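Local coordinates for putative ArsC family related protein (Bacteroides fragilis, PDB 3GKX), which is of unknown function but belongs to the ArsC family of thioredoxin-like proteins, whose namesakes are arsenate reductases, at residues Lys58-Thr63 with Arg105-Gly110; Leu71-Lys76 with Gly93-Arg98. All coordinates share one frame; numbering follows the deposited sequence.

Interaction 1. Residues Lys58-Thr63 with Arg105-Gly110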
ATOM      1  N   LYS B  58      -5.804   3.160   5.305  1.00 23.04           N
ATOM      2  CA  LYS B  58      -5.941   4.572   5.726  1.00 23.78           C
ATOM      3  C   LYS B  58      -5.817   5.587   4.583  1.00 23.29           C
ATOM      4  O   LYS B  58      -6.411   6.656   4.664  1.00 22.43           O
ATOM      5  CB  LYS B  58      -5.036   4.914   6.916  1.00 24.45           C
ATOM      6  CG  LYS B  58      -3.598   4.560   6.732  1.00 25.71           C
ATOM      7  CD  LYS B  58      -2.851   4.855   8.004  1.00 27.49           C
ATOM      8  CE  LYS B  58      -1.368   4.590   7.841  1.00 26.15           C
ATOM      9  NZ  LYS B  58      -1.105   3.285   7.250  1.00 25.19           N
ATOM     10  N   LYS B  59      -5.099   5.229   3.507  1.00 23.00           N
ATOM     11  CA  LYS B  59      -4.923   6.119   2.347  1.00 22.46           C
ATOM     12  C   LYS B  59      -6.209   6.317   1.554  1.00 22.24           C
ATOM     13  O   LYS B  59      -6.278   7.161   0.660  1.00 22.68           O
ATOM     14  CB  LYS B  59      -3.827   5.622   1.393  1.00 23.23           C
ATOM     15  CG  LYS B  59      -2.381   5.607   1.928  1.00 23.24           C
ATOM     16  CD  LYS B  59      -1.976   6.950   2.438  1.00 27.45           C
ATOM     17  CE  LYS B  59      -0.618   7.366   1.924  1.00 29.03           C
ATOM     18  NZ  LYS B  59      -0.457   8.851   2.198  1.00 32.39           N
ATOM     19  N   PHE B  60      -7.221   5.527   1.864  1.00 21.34           N
ATOM     20  CA  PHE B  60      -8.527   5.676   1.215  1.00 21.11           C
ATOM     21  C   PHE B  60      -9.432   6.602   1.993  1.00 21.25           C
ATOM     22  O   PHE B  60     -10.616   6.713   1.676  1.00 22.15           O
ATOM     23  CB  PHE B  60      -9.203   4.321   1.057  1.00 20.62           C
ATOM     24  CG  PHE B  60      -8.728   3.560  -0.153  1.00 22.65           C
ATOM     25  CD1 PHE B  60      -9.576   3.380  -1.262  1.00 22.41           C
ATOM     26  CD2 PHE B  60      -7.417   3.049  -0.205  1.00 20.48           C
ATOM     27  CE1 PHE B  60      -9.128   2.673  -2.405  1.00 22.44           C
ATOM     28  CE2 PHE B  60      -6.983   2.365  -1.324  1.00 22.10           C
ATOM     29  CZ  PHE B  60      -7.845   2.172  -2.425  1.00 22.45           C
ATOM     30  N   PHE B  61      -8.885   7.257   3.025  1.00 20.57           N
ATOM     31  CA  PHE B  61      -9.655   8.229   3.767  1.00 20.06           C
ATOM     32  C   PHE B  61      -9.469   9.651   3.249  1.00 20.01           C
ATOM     33  O   PHE B  61      -8.367  10.092   2.945  1.00 18.85           O
ATOM     34  CB  PHE B  61      -9.435   8.100   5.293  1.00 19.60           C
ATOM     35  CG  PHE B  61     -10.217   6.955   5.917  1.00 19.20           C
ATOM     36  CD1 PHE B  61     -11.480   7.172   6.464  1.00 18.08           C
ATOM     37  CD2 PHE B  61      -9.714   5.647   5.901  1.00 18.67           C
ATOM     38  CE1 PHE B  61     -12.210   6.104   7.023  1.00 18.20           C
ATOM     39  CE2 PHE B  61     -10.432   4.574   6.455  1.00 16.54           C
ATOM     40  CZ  PHE B  61     -11.679   4.804   7.010  1.00 19.68           C
ATOM     41  N   ASN B  62     -10.595  10.331   3.115  1.00 21.02           N
ATOM     42  CA  ASN B  62     -10.662  11.775   2.840  1.00 22.56           C
ATOM     43  C   ASN B  62     -10.295  12.624   4.097  1.00 22.75           C
ATOM     44  O   ASN B  62     -11.159  13.047   4.841  1.00 23.03           O
ATOM     45  CB  ASN B  62     -12.065  12.079   2.295  1.00 22.09           C
ATOM     46  CG  ASN B  62     -12.327  13.549   2.081  1.00 24.12           C
ATOM     47  OD1 ASN B  62     -11.440  14.312   1.692  1.00 25.28           O
ATOM     48  ND2 ASN B  62     -13.576  13.956   2.310  1.00 24.51           N
ATOM     49  N   THR B  63      -8.998  12.842   4.322  1.00 23.54           N
ATOM     50  CA  THR B  63      -8.504  13.550   5.521  1.00 25.17           C
ATOM     51  C   THR B  63      -8.660  15.086   5.431  1.00 25.28           C
ATOM     52  O   THR B  63      -8.176  15.833   6.278  1.00 25.06           O
ATOM     53  CB  THR B  63      -7.032  13.165   5.841  1.00 25.05           C
ATOM     54  OG1 THR B  63      -6.334  12.939   4.613  1.00 26.97           O
ATOM     55  CG2 THR B  63      -6.966  11.864   6.639  1.00 25.68           C
ATOM     56  N   ARG B 105      -6.486  -3.719 -13.946  1.00 26.36           N
ATOM     57  CA  ARG B 105      -5.159  -4.002 -13.411  1.00 27.53           C
ATOM     58  C   ARG B 105      -4.762  -3.118 -12.231  1.00 27.86           C
ATOM     59  O   ARG B 105      -3.946  -3.540 -11.419  1.00 29.05           O
ATOM     60  CB  ARG B 105      -4.102  -3.850 -14.505  1.00 27.69           C
ATOM     61  CG  ARG B 105      -3.827  -5.131 -15.251  1.00 28.21           C
ATOM     62  CD  ARG B 105      -2.729  -4.966 -16.308  1.00 26.49           C
ATOM     63  NE  ARG B 105      -2.286  -6.268 -16.752  1.00 23.45           N
ATOM     64  CZ  ARG B 105      -1.433  -6.479 -17.744  1.00 26.56           C
ATOM     65  NH1 ARG B 105      -0.926  -5.461 -18.422  1.00 24.78           N
ATOM     66  NH2 ARG B 105      -1.094  -7.724 -18.073  1.00 27.62           N
ATOM     67  N   PHE B 106      -5.303  -1.898 -12.130  1.00 27.44           N
ATOM     68  CA  PHE B 106      -4.901  -0.990 -11.016  1.00 26.43           C
ATOM     69  C   PHE B 106      -5.971  -0.015 -10.537  1.00 24.49           C
ATOM     70  O   PHE B 106      -6.891   0.277 -11.269  1.00 23.99           O
ATOM     71  CB  PHE B 106      -3.631  -0.220 -11.361  1.00 27.56           C
ATOM     72  CG  PHE B 106      -3.697   0.455 -12.671  1.00 28.77           C
ATOM     73  CD1 PHE B 106      -4.209   1.739 -12.767  1.00 30.89           C
ATOM     74  CD2 PHE B 106      -3.307  -0.213 -13.810  1.00 27.62           C
ATOM     75  CE1 PHE B 106      -4.319   2.347 -14.008  1.00 32.49           C
ATOM     76  CE2 PHE B 106      -3.384   0.378 -15.038  1.00 29.08           C
ATOM     77  CZ  PHE B 106      -3.891   1.658 -15.149  1.00 31.69           C
ATOM     78  N   VAL B 107      -5.819   0.479  -9.306  1.00 22.81           N
ATOM     79  CA  VAL B 107      -6.669   1.493  -8.755  1.00 22.03           C
ATOM     80  C   VAL B 107      -5.806   2.648  -8.315  1.00 24.04           C
ATOM     81  O   VAL B 107      -4.858   2.458  -7.547  1.00 24.37           O
ATOM     82  CB  VAL B 107      -7.499   0.955  -7.538  1.00 22.02           C
ATOM     83  CG1 VAL B 107      -8.225   2.138  -6.758  1.00 18.73           C
ATOM     84  CG2 VAL B 107      -8.499  -0.161  -7.986  1.00 17.50           C
ATOM     85  N   LEU B 108      -6.153   3.857  -8.756  1.00 24.75           N
ATOM     86  CA  LEU B 108      -5.456   5.067  -8.319  1.00 25.59           C
ATOM     87  C   LEU B 108      -6.277   5.876  -7.307  1.00 26.34           C
ATOM     88  O   LEU B 108      -7.505   6.027  -7.431  1.00 25.55           O
ATOM     89  CB  LEU B 108      -5.097   5.952  -9.525  1.00 26.32           C
ATOM     90  CG  LEU B 108      -4.554   5.240 -10.765  1.00 27.55           C
ATOM     91  CD1 LEU B 108      -4.628   6.135 -11.962  1.00 28.49           C
ATOM     92  CD2 LEU B 108      -3.105   4.722 -10.525  1.00 27.37           C
ATOM     93  N   VAL B 109      -5.590   6.410  -6.307  1.00 26.27           N
ATOM     94  CA  VAL B 109      -6.261   7.100  -5.239  1.00 27.37           C
ATOM     95  C   VAL B 109      -5.777   8.545  -5.169  1.00 27.54           C
ATOM     96  O   VAL B 109      -4.584   8.804  -5.057  1.00 28.41           O
ATOM     97  CB  VAL B 109      -5.978   6.382  -3.909  1.00 28.04           C
ATOM     98  CG1 VAL B 109      -6.740   7.062  -2.767  1.00 28.80           C
ATOM     99  CG2 VAL B 109      -6.307   4.884  -4.031  1.00 26.71           C
ATOM    100  N   GLY B 110      -6.698   9.493  -5.255  1.00 28.31           N
ATOM    101  CA  GLY B 110      -6.322  10.908  -5.378  1.00 28.49           C
ATOM    102  C   GLY B 110      -5.705  11.182  -6.743  1.00 28.61           C
ATOM    103  O   GLY B 110      -5.588  10.271  -7.569  1.00 27.52           O
TER
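V109 meets the ring of F60 through one methyl group. Its CG2 stands over a face of the ring, 3.9 Å from the ring centroid and 28° off the ring normal, a CH-pi contact displaced toward the far end of the ring: CZ is the ring atom nearest to CG2, at 3.5 Å, with CE1 and CE2 a little farther off. The two side chains cross at about a right angle. The division of labour between the valine branches follows from the first torsion. With CG1 anti to the backbone N (chi1 -177°), CG1 lies 3.5 Å from the main-chain oxygen of K59, while CG2, beside the backbone N, is given to the phenylalanine.

V107, two residues earlier on the same strand, points its side chain to the same side and brings CG1 to 4.3 Å from F60 CZ, approaching the ring obliquely. Beta-branched valines suit strand 107-109, an outermost strand of the mixed sheet in this thioredoxin-like fold, where residues i and i+2 face one way. Here they face the short 3-10 turn that includes K59 and F60, which belongs to the loop following helix 43-53.

A phenylalanine suits the turn because its flat ring can touch several neighbours at once: besides the two valines, F60 packs on I50 and S53 of helix 43-53 and on L89 of helix 82-89. K59, by contrast, contributes mainly backbone to the contact; the end of its aliphatic chain leads away from the strand. The turn itself is closed by a backbone hydrogen bond from F61 N to K58 O, 3.0 Å long, and K58 NZ forms a salt bridge with E82 of the second subunit.

Interaction 2. Residues Leu71-Lys76 with Gly93-Arg98; sequences LKLSSK and GKLVKR
L95 meets L71 and L73 with its two methyl branches, a small leucine cluster in the helical part of the ArsC-family fold, away from the sheet. The segment holding L95 opens with a short 3-10 turn, G93 to L95, closed by V96 N donating to G93 O at 3.1 Å. G93, lacking a side chain, fits this buried beginning. K94 turns its charged chain elsewhere, as befits an exposed position, while its carbonyl oxygen accepts a hydrogen bond from N62 ND2.

L95 is the residue of this segment that reaches the other one, and a branched apolar side chain suits the task because its forked end can serve two neighbours. It crosses both leucines at about a right angle. L88 of helix 82-89 and V67 of helix 66-70 add further apolar contacts to it. Beyond L95 the chain straightens through V96, which packs on L89, and runs on through K97 to R98.

On the other side, L71 and L73 flank K72, which ends one helix in a Schellman motif and stands at the N-cap position of the next; its phi is positive, 51°. K72 O accepts from both S75 N and K76 N, tying down the first turn of helix 73-76; L71 and L73 on either side of K72 both point toward L95. In L73, CG sits anti to the carbonyl carbon (chi1 -58°), which carries the forked end toward L95. L71 CD1 lies 4.2 Å from L95 CD1, whereas L73 CD1 comes within 3.4 Å of L95 CD2, tighter than usual for two methyl carbons.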
ATOM      1  N   LEU B  71     -15.680  12.774  13.474  1.00 25.71           N
ATOM      2  CA  LEU B  71     -15.597  11.403  13.990  1.00 25.71           C
ATOM      3  C   LEU B  71     -14.197  11.094  14.552  1.00 26.06           C
ATOM      4  O   LEU B  71     -13.893   9.945  14.915  1.00 26.48           O
ATOM      5  CB  LEU B  71     -15.918  10.385  12.897  1.00 25.71           C
ATOM      6  CG  LEU B  71     -17.266  10.237  12.200  1.00 25.18           C
ATOM      7  CD1 LEU B  71     -17.083   9.144  11.157  1.00 22.55           C
ATOM      8  CD2 LEU B  71     -18.370   9.868  13.165  1.00 22.50           C
ATOM      9  N   LYS B  72     -13.332  12.105  14.586  1.00 25.73           N
ATOM     10  CA  LYS B  72     -11.995  11.979  15.165  1.00 25.20           C
ATOM     11  C   LYS B  72     -11.257  10.771  14.615  1.00 24.93           C
ATOM     12  O   LYS B  72     -10.597  10.042  15.360  1.00 25.01           O
ATOM     13  CB  LYS B  72     -12.048  11.922  16.707  1.00 24.92           C
ATOM     14  CG  LYS B  72     -12.774  13.084  17.377  1.00 24.88           C
ATOM     15  CD  LYS B  72     -12.153  13.386  18.735  1.00 25.07           C
ATOM     16  CE  LYS B  72     -12.954  14.426  19.513  1.00 26.20           C
ATOM     17  NZ  LYS B  72     -13.081  15.711  18.778  1.00 27.03           N
ATOM     18  N   LEU B  73     -11.360  10.561  13.305  1.00 25.20           N
ATOM     19  CA  LEU B  73     -10.701   9.411  12.664  1.00 24.87           C
ATOM     20  C   LEU B  73      -9.171   9.513  12.625  1.00 24.59           C
ATOM     21  O   LEU B  73      -8.492   8.493  12.591  1.00 24.35           O
ATOM     22  CB  LEU B  73     -11.288   9.112  11.291  1.00 25.06           C
ATOM     23  CG  LEU B  73     -12.784   8.806  11.146  1.00 25.93           C
ATOM     24  CD1 LEU B  73     -13.047   8.116   9.806  1.00 25.22           C
ATOM     25  CD2 LEU B  73     -13.331   7.965  12.292  1.00 24.91           C
ATOM     26  N   SER B  74      -8.650  10.741  12.642  1.00 24.24           N
ATOM     27  CA  SER B  74      -7.245  11.033  12.971  1.00 24.20           C
ATOM     28  C   SER B  74      -6.674  10.164  14.117  1.00 23.97           C
ATOM     29  O   SER B  74      -5.565   9.614  14.035  1.00 23.47           O
ATOM     30  CB  SER B  74      -7.128  12.485  13.377  1.00 24.08           C
ATOM     31  N   SER B  75      -7.436  10.080  15.199  1.00 23.88           N
ATOM     32  CA  SER B  75      -7.002   9.352  16.383  1.00 23.91           C
ATOM     33  C   SER B  75      -7.497   7.908  16.335  1.00 23.76           C
ATOM     34  O   SER B  75      -6.793   6.988  16.750  1.00 24.06           O
ATOM     35  CB  SER B  75      -7.470  10.070  17.667  1.00 23.47           C
ATOM     36  N   LYS B  76      -8.689   7.706  15.785  1.00 23.60           N
ATOM     37  CA  LYS B  76      -9.345   6.412  15.877  1.00 23.38           C
ATOM     38  C   LYS B  76      -8.868   5.338  14.914  1.00 24.11           C
ATOM     39  O   LYS B  76      -9.006   4.164  15.234  1.00 24.15           O
ATOM     40  CB  LYS B  76     -10.866   6.565  15.840  1.00 23.06           C
ATOM     41  CG  LYS B  76     -11.426   6.874  17.225  1.00 22.27           C
ATOM     42  CD  LYS B  76     -12.844   7.345  17.212  1.00 20.01           C
ATOM     43  CE  LYS B  76     -13.394   7.344  18.612  1.00 19.47           C
ATOM     44  NZ  LYS B  76     -14.225   8.536  18.793  1.00 18.06           N
ATOM     45  N   GLY B  93     -19.786   8.007   1.752  1.00 24.02           N
ATOM     46  CA  GLY B  93     -18.878   8.355   0.634  1.00 23.53           C
ATOM     47  C   GLY B  93     -18.025   9.592   0.880  1.00 23.54           C
ATOM     48  O   GLY B  93     -16.954   9.740   0.279  1.00 23.88           O
ATOM     49  N   LYS B  94     -18.479  10.468   1.777  1.00 22.98           N
ATOM     50  CA  LYS B  94     -17.703  11.639   2.182  1.00 22.85           C
ATOM     51  C   LYS B  94     -16.409  11.233   2.889  1.00 23.32           C
ATOM     52  O   LYS B  94     -15.403  11.953   2.829  1.00 23.10           O
ATOM     53  CB  LYS B  94     -18.542  12.550   3.074  1.00 22.55           C
ATOM     54  CG  LYS B  94     -19.770  13.105   2.350  1.00 21.69           C
ATOM     55  CD  LYS B  94     -20.702  13.892   3.272  1.00 18.49           C
ATOM     56  CE  LYS B  94     -22.025  14.171   2.548  1.00 17.68           C
ATOM     57  NZ  LYS B  94     -22.707  15.434   2.963  1.00 18.49           N
ATOM     58  N   LEU B  95     -16.438  10.059   3.524  1.00 23.67           N
ATOM     59  CA  LEU B  95     -15.277   9.467   4.152  1.00 23.75           C
ATOM     60  C   LEU B  95     -14.209   8.897   3.165  1.00 24.15           C
ATOM     61  O   LEU B  95     -13.068   8.675   3.570  1.00 24.02           O
ATOM     62  CB  LEU B  95     -15.723   8.394   5.145  1.00 23.85           C
ATOM     63  CG  LEU B  95     -16.168   8.834   6.540  1.00 24.40           C
ATOM     64  CD1 LEU B  95     -16.714   7.644   7.262  1.00 24.79           C
ATOM     65  CD2 LEU B  95     -15.029   9.434   7.337  1.00 25.62           C
ATOM     66  N   VAL B  96     -14.559   8.683   1.894  1.00 24.14           N
ATOM     67  CA  VAL B  96     -13.612   8.065   0.931  1.00 24.52           C
ATOM     68  C   VAL B  96     -12.739   9.113   0.221  1.00 25.05           C
ATOM     69  O   VAL B  96     -13.250  10.101  -0.286  1.00 25.83           O
ATOM     70  CB  VAL B  96     -14.343   7.207  -0.136  1.00 24.04           C
ATOM     71  CG1 VAL B  96     -13.366   6.396  -0.912  1.00 22.56           C
ATOM     72  CG2 VAL B  96     -15.377   6.286   0.531  1.00 24.42           C
ATOM     73  N   LYS B  97     -11.422   8.898   0.191  1.00 25.41           N
ATOM     74  CA  LYS B  97     -10.536   9.715  -0.642  1.00 24.87           C
ATOM     75  C   LYS B  97     -11.068   9.837  -2.085  1.00 23.97           C
ATOM     76  O   LYS B  97     -11.606   8.869  -2.645  1.00 23.25           O
ATOM     77  CB  LYS B  97      -9.142   9.098  -0.655  1.00 25.34           C
ATOM     78  CG  LYS B  97      -8.083   9.943  -1.350  1.00 28.00           C
ATOM     79  CD  LYS B  97      -7.508  10.978  -0.391  1.00 33.48           C
ATOM     80  CE  LYS B  97      -6.251  11.606  -0.964  1.00 36.43           C
ATOM     81  NZ  LYS B  97      -6.544  12.732  -1.896  1.00 38.81           N
ATOM     82  N   ARG B  98     -10.893  11.013  -2.678  0.50 23.36           N
ATOM     83  CA  ARG B  98     -11.318  11.268  -4.054  0.50 23.01           C
ATOM     84  C   ARG B  98     -10.342  12.204  -4.762  0.50 23.41           C
ATOM     85  O   ARG B  98      -9.696  13.021  -4.120  0.50 23.38           O
ATOM     86  CB  ARG B  98     -12.723  11.867  -4.077  0.50 22.52           C
ATOM     87  CG  ARG B  98     -12.755  13.276  -3.567  0.50 20.15           C
ATOM     88  CD  ARG B  98     -13.983  13.542  -2.770  0.50 14.26           C
ATOM     89  NE  ARG B  98     -13.976  14.925  -2.310  0.50 12.48           N
ATOM     90  CZ  ARG B  98     -14.654  15.370  -1.262  0.50  9.16           C
ATOM     91  NH1 ARG B  98     -15.401  14.538  -0.559  0.50  5.48           N
ATOM     92  NH2 ARG B  98     -14.589  16.650  -0.930  0.50  9.84           N
TER

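Overall arrangement
Interactions 1 and 2 have centres about 12 Å apart and meet through the loops at 58-63 and 93-98. Along the chain, 58-63 comes first, then 71-76 and 93-98, and finally 105-110, so interaction 2 forms entirely within the stretch that interaction 1 brackets. F60 O lies 2.8 Å from K97 N, a probable hydrogen bond, and N62 CB packs near V96 O. Interaction 1 joins this loop region to an outermost strand of the sheet, interaction 2 to the short helices 66-70 and 73-76. Helix 82-89 contributes to both apolar clusters, through L89 and L88, so the same helix lies beside both contacts.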